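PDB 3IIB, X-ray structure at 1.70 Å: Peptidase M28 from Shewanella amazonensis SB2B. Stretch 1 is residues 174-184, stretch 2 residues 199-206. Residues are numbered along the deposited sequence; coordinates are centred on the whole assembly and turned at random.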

# COMPACT_ATOMS: atom_id res chain seq x y z
N ILE A 174 6.57 6.71 10.49
CA ILE A 174 6.90 5.81 11.58
C ILE A 174 6.18 4.49 11.31
O ILE A 174 5.13 4.18 11.88
CB ILE A 174 6.56 6.39 12.98
CG1 ILE A 174 7.07 7.83 13.12
CG2 ILE A 174 7.14 5.45 14.07
CD1 ILE A 174 8.59 8.00 12.90
N GLY A 175 6.76 3.72 10.38
CA GLY A 175 6.09 2.54 9.83
C GLY A 175 7.13 1.56 9.41
O GLY A 175 8.26 1.95 9.12
N THR A 176 6.74 0.30 9.38
CA THR A 176 7.62 -0.76 8.98
C THR A 176 7.41 -1.23 7.53
O THR A 176 8.15 -2.10 7.04
CB THR A 176 7.43 -1.96 9.92
OG1 THR A 176 6.02 -2.23 10.04
CG2 THR A 176 8.01 -1.66 11.28
N ASP A 177 6.43 -0.66 6.84
CA ASP A 177 6.17 -1.02 5.44
C ASP A 177 7.14 -0.35 4.46
O ASP A 177 7.80 0.62 4.79
CB ASP A 177 4.79 -0.52 5.09
CG ASP A 177 4.68 0.96 5.23
OD1 ASP A 177 4.65 1.41 6.41
OD2 ASP A 177 4.69 1.66 4.18
N HIS A 178 7.16 -0.84 3.21
CA HIS A 178 7.71 -0.06 2.10
C HIS A 178 6.59 0.20 1.08
O HIS A 178 6.77 0.08 -0.13
CB HIS A 178 8.96 -0.72 1.47
CG HIS A 178 8.74 -2.10 0.97
ND1 HIS A 178 8.76 -2.43 -0.38
CD2 HIS A 178 8.58 -3.27 1.63
CE1 HIS A 178 8.56 -3.73 -0.52
NE2 HIS A 178 8.45 -4.27 0.68
N ASP A 179 5.41 0.53 1.61
CA ASP A 179 4.30 0.97 0.76
C ASP A 179 4.27 2.49 0.65
O ASP A 179 4.80 3.22 1.49
CB ASP A 179 3.00 0.48 1.33
CG ASP A 179 2.86 -1.00 1.28
OD1 ASP A 179 3.21 -1.62 0.24
OD2 ASP A 179 2.41 -1.57 2.31
N ARG A 180 3.62 2.95 -0.42
CA ARG A 180 3.47 4.36 -0.71
C ARG A 180 2.31 4.90 0.12
O ARG A 180 1.30 5.40 -0.40
CB ARG A 180 3.28 4.58 -2.20
CG ARG A 180 3.56 6.00 -2.61
CD ARG A 180 5.03 6.17 -2.94
NE ARG A 180 5.35 7.55 -3.27
CZ ARG A 180 5.13 8.12 -4.45
NH1 ARG A 180 4.59 7.45 -5.45
NH2 ARG A 180 5.49 9.39 -4.62
N MSE A 181 2.49 4.82 1.45
CA MSE A 181 1.48 5.20 2.42
C MSE A 181 2.20 6.12 3.42
O MSE A 181 3.26 5.76 3.97
CB MSE A 181 0.98 3.95 3.17
CG MSE A 181 0.30 2.93 2.29
SE MSE A 181 -1.52 3.37 1.95
CE MSE A 181 -1.59 4.93 0.90
N ALA A 182 1.59 7.29 3.67
CA ALA A 182 2.07 8.21 4.67
C ALA A 182 1.33 7.96 6.00
O ALA A 182 0.08 7.83 6.02
CB ALA A 182 1.98 9.66 4.19
N HIS A 183 2.11 7.83 7.07
CA HIS A 183 1.57 7.50 8.39
C HIS A 183 1.40 8.81 9.18
O HIS A 183 2.36 9.58 9.34
CB HIS A 183 2.49 6.60 9.19
CG HIS A 183 2.74 5.25 8.62
ND1 HIS A 183 2.52 4.09 9.35
CD2 HIS A 183 3.25 4.85 7.43
CE1 HIS A 183 2.90 3.05 8.63
NE2 HIS A 183 3.34 3.49 7.46
N THR A 184 0.18 9.07 9.64
CA THR A 184 -0.10 10.21 10.51
C THR A 184 0.05 9.80 11.98
O THR A 184 0.63 8.76 12.29
CB THR A 184 -1.51 10.82 10.19
OG1 THR A 184 -1.61 12.13 10.78
CG2 THR A 184 -2.73 9.86 10.55
N ALA A 199 4.80 17.11 8.55
CA ALA A 199 4.23 16.07 7.73
C ALA A 199 5.11 14.84 7.75
O ALA A 199 6.30 14.92 8.02
CB ALA A 199 4.07 16.57 6.30
N ALA A 200 4.49 13.70 7.48
CA ALA A 200 5.18 12.43 7.24
C ALA A 200 5.09 12.08 5.76
O ALA A 200 4.05 12.30 5.12
CB ALA A 200 4.55 11.32 8.08
N ILE A 201 6.19 11.53 5.23
CA ILE A 201 6.22 11.05 3.86
C ILE A 201 6.35 9.54 3.89
O ILE A 201 6.72 8.96 4.93
CB ILE A 201 7.32 11.70 3.01
CG1 ILE A 201 8.74 11.29 3.48
CG2 ILE A 201 7.14 13.21 2.97
CD1 ILE A 201 9.91 11.99 2.74
N SER A 202 5.95 8.91 2.79
CA SER A 202 5.98 7.45 2.73
C SER A 202 7.41 7.00 2.82
O SER A 202 8.34 7.73 2.50
CB SER A 202 5.35 6.89 1.44
OG SER A 202 6.16 7.09 0.29
N ASN A 203 7.58 5.76 3.26
CA ASN A 203 8.89 5.14 3.28
C ASN A 203 9.63 5.14 1.93
O ASN A 203 10.79 5.55 1.90
CB ASN A 203 8.77 3.76 3.93
CG ASN A 203 8.95 3.83 5.43
OD1 ASN A 203 10.07 3.99 5.92
ND2 ASN A 203 7.84 3.85 6.17
N PRO A 204 8.96 4.79 0.80
CA PRO A 204 9.65 4.89 -0.51
C PRO A 204 10.07 6.33 -0.83
O PRO A 204 11.12 6.56 -1.41
CB PRO A 204 8.60 4.36 -1.49
CG PRO A 204 7.80 3.35 -0.63
CD PRO A 204 7.67 4.08 0.68
N ASP A 205 9.27 7.31 -0.43
CA ASP A 205 9.64 8.70 -0.68
C ASP A 205 10.89 9.14 0.12
O ASP A 205 11.73 9.89 -0.35
CB ASP A 205 8.44 9.62 -0.38
CG ASP A 205 7.37 9.52 -1.42
OD1 ASP A 205 7.69 9.73 -2.61
OD2 ASP A 205 6.21 9.23 -1.03
N ALA A 206 11.02 8.64 1.34
CA ALA A 206 12.17 8.93 2.18
C ALA A 206 13.41 8.25 1.56
O ALA A 206 14.49 8.85 1.50
CB ALA A 206 11.92 8.43 3.59
O HOH W 1 10.83 2.54 8.37
O HOH W 2 5.33 4.15 4.46

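Stretch 2 leaves a strand, turns, and enters a helix, while stretch 1 packs against it as an irregular loop. Near the strand's end, Ala200 CB points toward stretch 1 and lies 3.1 Å from His183 O; Ala200 O is 3.5 Å from Ala182 CB. Both contacts set an alanine methyl against a carbonyl oxygen, and alanine suits the place in adding no bulk beyond CB. Ile201 turns its side chain away and adds little.

At Ser202 the two backbones run close, with Ser202 CA 4.4 Å from Ala182 CA, and Ser202 CA makes a CA-H...O contact of 3.4 Å with Met181 O. Serine suits this N-cap position because its short hydroxyl can fold back on the helix: Ser202 OG accepts from Asp205 N at 3.2 Å and donates to Asp205 OD2 at 2.5 Å.

Asn203 begins the helix and has the largest area covered by stretch 1. Asn203 CB lies 3.4 Å from Asp177 O, but its hydrogen-bonded links to stretch 1 run through water. Water 2 accepts from Asn203 N (3.0 Å) and Asn203 ND2 (3.1 Å) and is also hydrogen-bonded to Asp177 OD2 (2.6 Å) and Met181 O (2.7 Å). Water 1 links Asn203 OD1 (2.9 Å) to Gly175 O (2.7 Å). An amide, with a donor and an acceptor on one short side chain, can serve both waters.

Pro204 fits the first turn of a helix, where its lack of an N-H costs no helical hydrogen bond. Its ring packs on the loop backbone, with Pro204 CD 3.1 Å from Asp179 O and Pro204 CG 3.5 Å from His178 O.

Asp205 supplies the charged link. In the salt bridge, Arg180 NE donates to Asp205 OD2 at 2.9 Å, nearly straight at 168°, while Arg180 NH2 reaches Asp205 OD1 at 3.0 Å. Two guanidinium nitrogens thus meet two carboxylate oxygens, a pairing well suited to a buried site because each charge offsets the other.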